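Local atomic coordinates of N-acetylcysteine deacetylase (Bacillus subtilis, PDB entry 1YSJ), a protein that probably catalyses the hydrolysis of N-acetylcysteine to cysteine and acetate with two divalent metal ions, on the pathway that lets the bacterium use S-(2-succino)cysteine as sulfur source. Residues M136-R141 / L395-L400; I192-G197 / A327-A332; T128-G133 / T386-Y391. The protein carries 1 engineered substitution. One frame throughout, in Å; residues are numbered along the deposited sequence.

Interaction 1 (M136-R141 / L395-L400)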
loop_
_atom_site.group_PDB
_atom_site.type_symbol
_atom_site.label_atom_id
_atom_site.label_comp_id
_atom_site.label_asym_id
_atom_site.label_seq_id
_atom_site.Cartn_x
_atom_site.Cartn_y
_atom_site.Cartn_z
HETATM N N MSE A 136 -33.133 -39.386 6.103
HETATM C CA MSE A 136 -33.692 -40.420 6.973
HETATM C C MSE A 136 -35.218 -40.482 6.924
HETATM O O MSE A 136 -35.790 -41.571 6.900
HETATM C CB MSE A 136 -33.197 -40.244 8.410
HETATM C CG MSE A 136 -31.734 -40.618 8.580
HETATM SE SE MSE A 136 -31.027 -40.293 10.365
HETATM C CE MSE A 136 -29.172 -40.854 10.056
ATOM N N LEU A 137 -35.865 -39.317 6.901
ATOM C CA LEU A 137 -37.324 -39.238 6.796
ATOM C C LEU A 137 -37.816 -39.702 5.429
ATOM O O LEU A 137 -38.848 -40.365 5.327
ATOM C CB LEU A 137 -37.823 -37.809 7.048
ATOM C CG LEU A 137 -37.619 -37.125 8.404
ATOM C CD1 LEU A 137 -38.067 -35.681 8.302
ATOM C CD2 LEU A 137 -38.354 -37.839 9.538
ATOM N N LEU A 138 -37.081 -39.339 4.381
ATOM C CA LEU A 138 -37.469 -39.688 3.018
ATOM C C LEU A 138 -37.205 -41.156 2.722
ATOM O O LEU A 138 -37.872 -41.753 1.874
ATOM C CB LEU A 138 -36.765 -38.792 1.997
ATOM C CG LEU A 138 -37.332 -37.379 1.815
ATOM C CD1 LEU A 138 -36.450 -36.565 0.870
ATOM C CD2 LEU A 138 -38.762 -37.423 1.306
ATOM N N ASN A 139 -36.232 -41.724 3.433
ATOM C CA ASN A 139 -35.920 -43.152 3.374
ATOM C C ASN A 139 -37.110 -44.039 3.758
ATOM O O ASN A 139 -37.210 -45.182 3.306
ATOM C CB ASN A 139 -34.712 -43.452 4.273
ATOM C CG ASN A 139 -34.248 -44.895 4.181
ATOM O OD1 ASN A 139 -34.044 -45.427 3.088
ATOM N ND2 ASN A 139 -34.070 -45.535 5.336
ATOM N N GLN A 140 -38.004 -43.509 4.590
ATOM C CA GLN A 140 -39.196 -44.235 5.020
ATOM C C GLN A 140 -40.438 -43.771 4.261
ATOM O O GLN A 140 -41.562 -44.115 4.633
ATOM C CB GLN A 140 -39.423 -44.082 6.533
ATOM C CG GLN A 140 -38.204 -44.353 7.422
ATOM C CD GLN A 140 -37.726 -45.804 7.395
ATOM O OE1 GLN A 140 -36.525 -46.064 7.316
ATOM N NE2 GLN A 140 -38.660 -46.749 7.465
ATOM N N ARG A 141 -40.228 -42.996 3.197
ATOM C CA ARG A 141 -41.327 -42.403 2.419
ATOM C C ARG A 141 -41.125 -42.546 0.904
ATOM O O ARG A 141 -41.613 -41.720 0.120
ATOM C CB ARG A 141 -41.497 -40.921 2.784
ATOM C CG ARG A 141 -42.069 -40.665 4.173
ATOM C CD ARG A 141 -42.197 -39.171 4.445
ATOM N NE ARG A 141 -43.239 -38.543 3.632
ATOM C CZ ARG A 141 -43.430 -37.229 3.529
ATOM N NH1 ARG A 141 -42.642 -36.380 4.180
ATOM N NH2 ARG A 141 -44.408 -36.760 2.766
ATOM N N LEU A 395 -40.841 -30.656 0.968
ATOM C CA LEU A 395 -40.528 -29.946 -0.270
ATOM C C LEU A 395 -40.161 -30.913 -1.397
ATOM O O LEU A 395 -40.660 -30.779 -2.513
ATOM C CB LEU A 395 -39.402 -28.930 -0.042
ATOM C CG LEU A 395 -38.961 -28.056 -1.221
ATOM C CD1 LEU A 395 -40.072 -27.104 -1.662
ATOM C CD2 LEU A 395 -37.706 -27.285 -0.867
ATOM N N ALA A 396 -39.305 -31.886 -1.094
ATOM C CA ALA A 396 -38.899 -32.910 -2.064
ATOM C C ALA A 396 -40.091 -33.663 -2.659
ATOM O O ALA A 396 -40.170 -33.839 -3.878
ATOM C CB ALA A 396 -37.919 -33.884 -1.431
ATOM N N VAL A 397 -41.010 -34.094 -1.792
ATOM C CA VAL A 397 -42.228 -34.791 -2.211
ATOM C C VAL A 397 -43.108 -33.902 -3.102
ATOM O O VAL A 397 -43.611 -34.354 -4.136
ATOM C CB VAL A 397 -43.040 -35.309 -0.990
ATOM C CG1 VAL A 397 -44.383 -35.896 -1.422
ATOM C CG2 VAL A 397 -42.233 -36.342 -0.207
ATOM N N ILE A 398 -43.274 -32.643 -2.699
ATOM C CA ILE A 398 -44.106 -31.685 -3.429
ATOM C C ILE A 398 -43.512 -31.318 -4.789
ATOM O O ILE A 398 -44.234 -31.282 -5.792
ATOM C CB ILE A 398 -44.382 -30.408 -2.598
ATOM C CG1 ILE A 398 -45.279 -30.736 -1.404
ATOM C CG2 ILE A 398 -45.040 -29.329 -3.456
ATOM C CD1 ILE A 398 -45.308 -29.668 -0.332
ATOM N N VAL A 399 -42.207 -31.050 -4.822
ATOM C CA VAL A 399 -41.527 -30.711 -6.073
ATOM C C VAL A 399 -41.646 -31.845 -7.093
ATOM O O VAL A 399 -42.032 -31.609 -8.237
ATOM C CB VAL A 399 -40.046 -30.305 -5.854
ATOM C CG1 VAL A 399 -39.314 -30.154 -7.191
ATOM C CG2 VAL A 399 -39.969 -29.011 -5.080
ATOM N N LEU A 400 -41.353 -33.070 -6.663
ATOM C CA LEU A 400 -41.405 -34.239 -7.544
ATOM C C LEU A 400 -42.810 -34.560 -8.074
ATOM O O LEU A 400 -42.947 -35.226 -9.101
ATOM C CB LEU A 400 -40.779 -35.468 -6.868
ATOM C CG LEU A 400 -39.253 -35.484 -6.684
ATOM C CD1 LEU A 400 -38.827 -36.654 -5.804
ATOM C CD2 LEU A 400 -38.510 -35.518 -8.020
#
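L138, on the last turn of helix 124-139, reaches across to A396 and V397 on helix 384-402, and R141 joins it from the turn that follows. The two methyls of L138 are divided between neighbouring partners. CD1 lies 3.8 Å from A396 CB, while CD2 comes to 3.9 Å from V397 CG2. CG stands beside the backbone N (chi1 -78°), which aims the branched end at the other helix. L138 and V397 pass in opposite directions and touch through a methyl of each.

V397 does its touching with one branch. CG1 is placed anti to the backbone N (chi1 174°), which turns CG2 toward the other helix, where it serves both L138 and R141. The same methyl sits over one face of the R141 guanidinium, displaced toward its rim and 3.7 Å from R141 NH2. The arginine chain runs roughly perpendicular to the valine. The backbone bond from R141 N to L138 O, 3.0 Å long, fixes the turn from which the side chain sets out.

Each residue type suits its place. Leucine has the length to bridge the gap here, where the nearest CA atoms of 136-141 and 395-400, those of L138 and A396, are 8.6 Å apart; alanine and the beta-branched valine offer a shallow surface to receive it. Arginine can lay a flat face on a methyl while its nitrogens work at the periphery, where NH2 forms a salt bridge with E144 and NH1 one with E394. Beneath, L138 rests on F151 and A396 on V149, both of strand 148-154. Helices packed side by side over a mixed eight-stranded sheet are characteristic of the three-layer catalytic domain of M20 peptidases.

Interaction 2 (I192-G197 / A327-A332)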
loop_
_atom_site.group_PDB
_atom_site.type_symbol
_atom_site.label_atom_id
_atom_site.label_comp_id
_atom_site.label_asym_id
_atom_site.label_seq_id
_atom_site.Cartn_x
_atom_site.Cartn_y
_atom_site.Cartn_z
ATOM N N ILE A 192 -39.368 -20.019 7.599
ATOM C CA ILE A 192 -38.561 -20.220 6.397
ATOM C C ILE A 192 -38.640 -18.951 5.529
ATOM O O ILE A 192 -39.732 -18.455 5.239
ATOM C CB ILE A 192 -39.037 -21.483 5.603
ATOM C CG1 ILE A 192 -38.789 -22.768 6.407
ATOM C CG2 ILE A 192 -38.330 -21.607 4.257
ATOM C CD1 ILE A 192 -39.971 -23.263 7.220
ATOM N N GLY A 193 -37.481 -18.419 5.144
ATOM C CA GLY A 193 -37.403 -17.202 4.328
ATOM C C GLY A 193 -37.471 -17.511 2.845
ATOM O O GLY A 193 -36.642 -18.255 2.323
ATOM N N VAL A 194 -38.450 -16.920 2.163
ATOM C CA VAL A 194 -38.788 -17.297 0.791
ATOM C C VAL A 194 -38.933 -16.090 -0.150
ATOM O O VAL A 194 -39.733 -15.188 0.108
ATOM C CB VAL A 194 -40.101 -18.154 0.770
ATOM C CG1 VAL A 194 -40.606 -18.363 -0.645
ATOM C CG2 VAL A 194 -39.886 -19.505 1.451
ATOM N N LYS A 195 -38.154 -16.085 -1.235
ATOM C CA LYS A 195 -38.349 -15.128 -2.338
ATOM C C LYS A 195 -37.889 -15.695 -3.687
ATOM O O LYS A 195 -36.970 -16.516 -3.739
ATOM C CB LYS A 195 -37.654 -13.785 -2.052
ATOM C CG LYS A 195 -36.147 -13.760 -2.320
ATOM C CD LYS A 195 -35.515 -12.393 -2.018
ATOM C CE LYS A 195 -36.022 -11.280 -2.939
ATOM N NZ LYS A 195 -35.696 -11.510 -4.375
ATOM N N GLU A 196 -38.534 -15.258 -4.768
ATOM C CA GLU A 196 -38.059 -15.557 -6.121
ATOM C C GLU A 196 -36.988 -14.537 -6.532
ATOM O O GLU A 196 -36.915 -13.442 -5.972
ATOM C CB GLU A 196 -39.224 -15.632 -7.138
ATOM C CG GLU A 196 -39.905 -14.304 -7.488
ATOM C CD GLU A 196 -41.297 -14.468 -8.131
ATOM O OE1 GLU A 196 -41.469 -15.286 -9.065
ATOM O OE2 GLU A 196 -42.227 -13.748 -7.710
ATOM N N GLY A 197 -36.145 -14.915 -7.489
ATOM C CA GLY A 197 -35.097 -14.033 -7.991
ATOM C C GLY A 197 -33.902 -13.898 -7.061
ATOM O O GLY A 197 -33.612 -14.812 -6.278
ATOM N N ALA A 327 -44.280 -24.315 -4.278
ATOM C CA ALA A 327 -43.839 -25.506 -3.551
ATOM C C ALA A 327 -43.145 -25.160 -2.234
ATOM O O ALA A 327 -43.381 -25.816 -1.214
ATOM C CB ALA A 327 -42.924 -26.357 -4.426
ATOM N N ALA A 328 -42.292 -24.135 -2.266
ATOM C CA ALA A 328 -41.563 -23.682 -1.080
ATOM C C ALA A 328 -42.506 -23.179 0.004
ATOM O O ALA A 328 -42.232 -23.346 1.192
ATOM C CB ALA A 328 -40.551 -22.609 -1.448
ATOM N N SER A 329 -43.619 -22.578 -0.416
ATOM C CA SER A 329 -44.637 -22.056 0.494
ATOM C C SER A 329 -45.537 -23.153 1.059
ATOM O O SER A 329 -45.824 -23.162 2.258
ATOM C CB SER A 329 -45.499 -20.998 -0.206
ATOM O OG SER A 329 -44.719 -19.894 -0.626
ATOM N N GLU A 330 -45.990 -24.066 0.198
ATOM C CA GLU A 330 -46.907 -25.122 0.626
ATOM C C GLU A 330 -46.246 -26.201 1.487
ATOM O O GLU A 330 -46.928 -26.872 2.265
ATOM C CB GLU A 330 -47.679 -25.729 -0.557
ATOM C CG GLU A 330 -46.844 -26.411 -1.642
ATOM C CD GLU A 330 -47.696 -26.876 -2.827
ATOM O OE1 GLU A 330 -47.582 -26.281 -3.921
ATOM O OE2 GLU A 330 -48.488 -27.831 -2.659
ATOM N N ALA A 331 -44.929 -26.351 1.367
ATOM C CA ALA A 331 -44.182 -27.278 2.221
ATOM C C ALA A 331 -44.217 -26.830 3.683
ATOM O O ALA A 331 -44.385 -27.651 4.585
ATOM C CB ALA A 331 -42.745 -27.430 1.733
ATOM N N ALA A 332 -44.066 -25.525 3.903
ATOM C CA ALA A 332 -44.151 -24.949 5.242
ATOM C C ALA A 332 -45.587 -24.969 5.749
ATOM O O ALA A 332 -45.824 -25.214 6.932
ATOM C CB ALA A 332 -43.605 -23.533 5.249
#
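V194 has more surface buried here than any other residue of the two segments, and it spends it on A328 and S329 of helix 325-334. Its CG2 methyl faces A328 CB at 4.3 Å, and CG1 lies 4.4 Å from S329 OG. The two branches thus spread over consecutive helix residues. One turn further along, I192 meets A332: the end of the isoleucine, CD1, is 4.1 Å from A332 CB, carried there by CG1, which stands beside the backbone N (chi1 -66°).

The spacing explains the pairing. Residues two apart on a strand point to the same side, and residues four apart on a helix lie on the same face; with strand and helix running nearly antiparallel (159°), the two repeats match. The CA atoms of V194 and A328 are 7.2 Å apart, those of I192 and A332 7.4 Å. Branched residues on the strand fill the distance, while alanines let the helix settle onto the sheet.

F361 of the adjoining strand also touches V194 and A328, and T339 on the other flank touches V194 and A332. S329 OG bonds back to L325 O of its own helix.

With no hydrogen bond across it and methyls at ordinary or slightly long van der Waals distances, this contact depends on hydrophobic burial and matched shape.

Interaction 3 (T128-G133 / T386-Y391)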
loop_
_atom_site.group_PDB
_atom_site.type_symbol
_atom_site.label_atom_id
_atom_site.label_comp_id
_atom_site.label_asym_id
_atom_site.label_seq_id
_atom_site.Cartn_x
_atom_site.Cartn_y
_atom_site.Cartn_z
ATOM N N THR A 128 -25.835 -29.712 7.696
ATOM C CA THR A 128 -25.499 -31.115 7.464
ATOM C C THR A 128 -26.426 -32.067 8.222
ATOM O O THR A 128 -27.043 -32.941 7.611
ATOM C CB THR A 128 -24.008 -31.399 7.806
ATOM O OG1 THR A 128 -23.171 -30.664 6.901
ATOM C CG2 THR A 128 -23.682 -32.890 7.705
ATOM N N ALA A 129 -26.531 -31.883 9.536
ATOM C CA ALA A 129 -27.394 -32.727 10.370
ATOM C C ALA A 129 -28.865 -32.690 9.932
ATOM O O ALA A 129 -29.521 -33.730 9.901
ATOM C CB ALA A 129 -27.260 -32.356 11.837
ATOM N N SER A 130 -29.357 -31.501 9.577
ATOM C CA SER A 130 -30.722 -31.315 9.062
ATOM C C SER A 130 -30.991 -32.132 7.810
ATOM O O SER A 130 -31.996 -32.839 7.737
ATOM C CB SER A 130 -30.998 -29.840 8.757
ATOM O OG SER A 130 -31.093 -29.074 9.943
ATOM N N ILE A 131 -30.089 -32.035 6.835
ATOM C CA ILE A 131 -30.250 -32.712 5.546
ATOM C C ILE A 131 -30.014 -34.230 5.657
ATOM O O ILE A 131 -30.507 -35.006 4.828
ATOM C CB ILE A 131 -29.379 -32.035 4.429
ATOM C CG1 ILE A 131 -29.782 -30.564 4.230
ATOM C CG2 ILE A 131 -29.464 -32.775 3.089
ATOM C CD1 ILE A 131 -31.282 -30.321 4.043
ATOM N N ILE A 132 -29.277 -34.654 6.684
ATOM C CA ILE A 132 -29.193 -36.079 6.998
ATOM C C ILE A 132 -30.554 -36.522 7.539
ATOM O O ILE A 132 -31.064 -37.587 7.166
ATOM C CB ILE A 132 -28.063 -36.415 8.006
ATOM C CG1 ILE A 132 -26.692 -36.256 7.351
ATOM C CG2 ILE A 132 -28.219 -37.843 8.534
ATOM C CD1 ILE A 132 -25.526 -36.335 8.326
ATOM N N GLY A 133 -31.136 -35.690 8.403
ATOM C CA GLY A 133 -32.506 -35.893 8.875
ATOM C C GLY A 133 -33.489 -36.075 7.731
ATOM O O GLY A 133 -34.257 -37.040 7.713
ATOM N N THR A 386 -35.541 -30.052 13.669
ATOM C CA THR A 386 -36.819 -30.663 13.315
ATOM C C THR A 386 -37.425 -29.918 12.122
ATOM O O THR A 386 -37.758 -30.531 11.104
ATOM C CB THR A 386 -37.785 -30.665 14.521
ATOM O OG1 THR A 386 -37.173 -31.365 15.609
ATOM C CG2 THR A 386 -39.114 -31.335 14.176
ATOM N N VAL A 387 -37.529 -28.596 12.248
ATOM C CA VAL A 387 -38.102 -27.743 11.205
ATOM C C VAL A 387 -37.483 -28.025 9.840
ATOM O O VAL A 387 -38.195 -28.336 8.884
ATOM C CB VAL A 387 -37.953 -26.228 11.537
ATOM C CG1 VAL A 387 -38.610 -25.372 10.455
ATOM C CG2 VAL A 387 -38.559 -25.904 12.911
ATOM N N ALA A 388 -36.158 -27.931 9.769
ATOM C CA ALA A 388 -35.434 -28.003 8.509
ATOM C C ALA A 388 -35.465 -29.391 7.873
ATOM O O ALA A 388 -35.609 -29.516 6.654
ATOM C CB ALA A 388 -33.994 -27.530 8.702
ATOM N N SER A 389 -35.320 -30.431 8.692
ATOM C CA SER A 389 -35.325 -31.803 8.177
ATOM C C SER A 389 -36.686 -32.144 7.577
ATOM O O SER A 389 -36.765 -32.702 6.476
ATOM C CB SER A 389 -34.915 -32.813 9.256
ATOM O OG SER A 389 -35.689 -32.661 10.429
ATOM N N GLN A 390 -37.744 -31.769 8.297
ATOM C CA GLN A 390 -39.126 -31.966 7.856
ATOM C C GLN A 390 -39.473 -31.122 6.631
ATOM O O GLN A 390 -40.157 -31.599 5.718
ATOM C CB GLN A 390 -40.108 -31.644 8.987
ATOM C CG GLN A 390 -40.006 -32.537 10.217
ATOM C CD GLN A 390 -41.130 -32.292 11.220
ATOM O OE1 GLN A 390 -41.470 -33.174 12.014
ATOM N NE2 GLN A 390 -41.719 -31.099 11.182
ATOM N N TYR A 391 -39.006 -29.874 6.619
ATOM C CA TYR A 391 -39.289 -28.950 5.524
ATOM C C TYR A 391 -38.805 -29.467 4.169
ATOM O O TYR A 391 -39.557 -29.463 3.192
ATOM C CB TYR A 391 -38.678 -27.570 5.795
ATOM C CG TYR A 391 -38.947 -26.573 4.693
ATOM C CD1 TYR A 391 -40.196 -25.961 4.574
ATOM C CD2 TYR A 391 -37.959 -26.256 3.755
ATOM C CE1 TYR A 391 -40.455 -25.048 3.554
ATOM C CE2 TYR A 391 -38.205 -25.343 2.734
ATOM C CZ TYR A 391 -39.457 -24.743 2.640
ATOM O OH TYR A 391 -39.716 -23.839 1.637
#
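S389 presses its CB into the backbone of helix 124-139, 3.3 Å from S130 O and 3.9 Å from G133 C. Beside it, A388 CB meets the S130 side chain, 3.5 Å from S130 OG and 3.8 Å from S130 CB. This is the tight part: the CA atoms of S130 and S389 are just 4.7 Å apart, and S389 CA lies 3.5 Å from S130 O in a CA-H...O contact. Having no side chain, G133 leaves its backbone accessible to S389. The axes of segments 128-133 and 386-391 cross at -45°.

The more exposed side is different: T386 and Q390, partly exposed, start their side chains away from the other helix. I131 also starts away, but it is buried and packs on strand 148-154; its end comes nearer without making a contact.

Both serine hydroxyls are satisfied within their own helices: S130 OG bonds to F126 O and S389 OG to L385 O. For S389 this uses a rotamer with OG between the backbone N and carbonyl carbon (chi1 53°). T134 OG1 hydrogen-bonds to S389 O, adding a polar link between the helices.

Small residues, with hydroxyls turned back onto the backbone, therefore allow an unusually intimate helix contact without leaving these buried hydroxyls unbonded.

Interactions 1 and 3 join the same two helices, 124-139 and 384-402, yet at different separations. In interaction 3 serine, alanine and glycine bring the backbones close; toward the helix ends, in interaction 1, they have spread and leucine, valine and arginine span the gap. L137 CD1 bridges the two, lying 3.7 Å from S389 O. Interaction 2 instead sets helix 325-334 on a sheet strand mainly by methyl packing, without a hydrogen bond across it. It meets helix 384-402 through L395 and I398 of interaction 1, and through Y391, whose OH probably hydrogen-bonds to A328 O. All three are mainly buried; only interaction 1 involves a charged side chain, at its partly exposed margin.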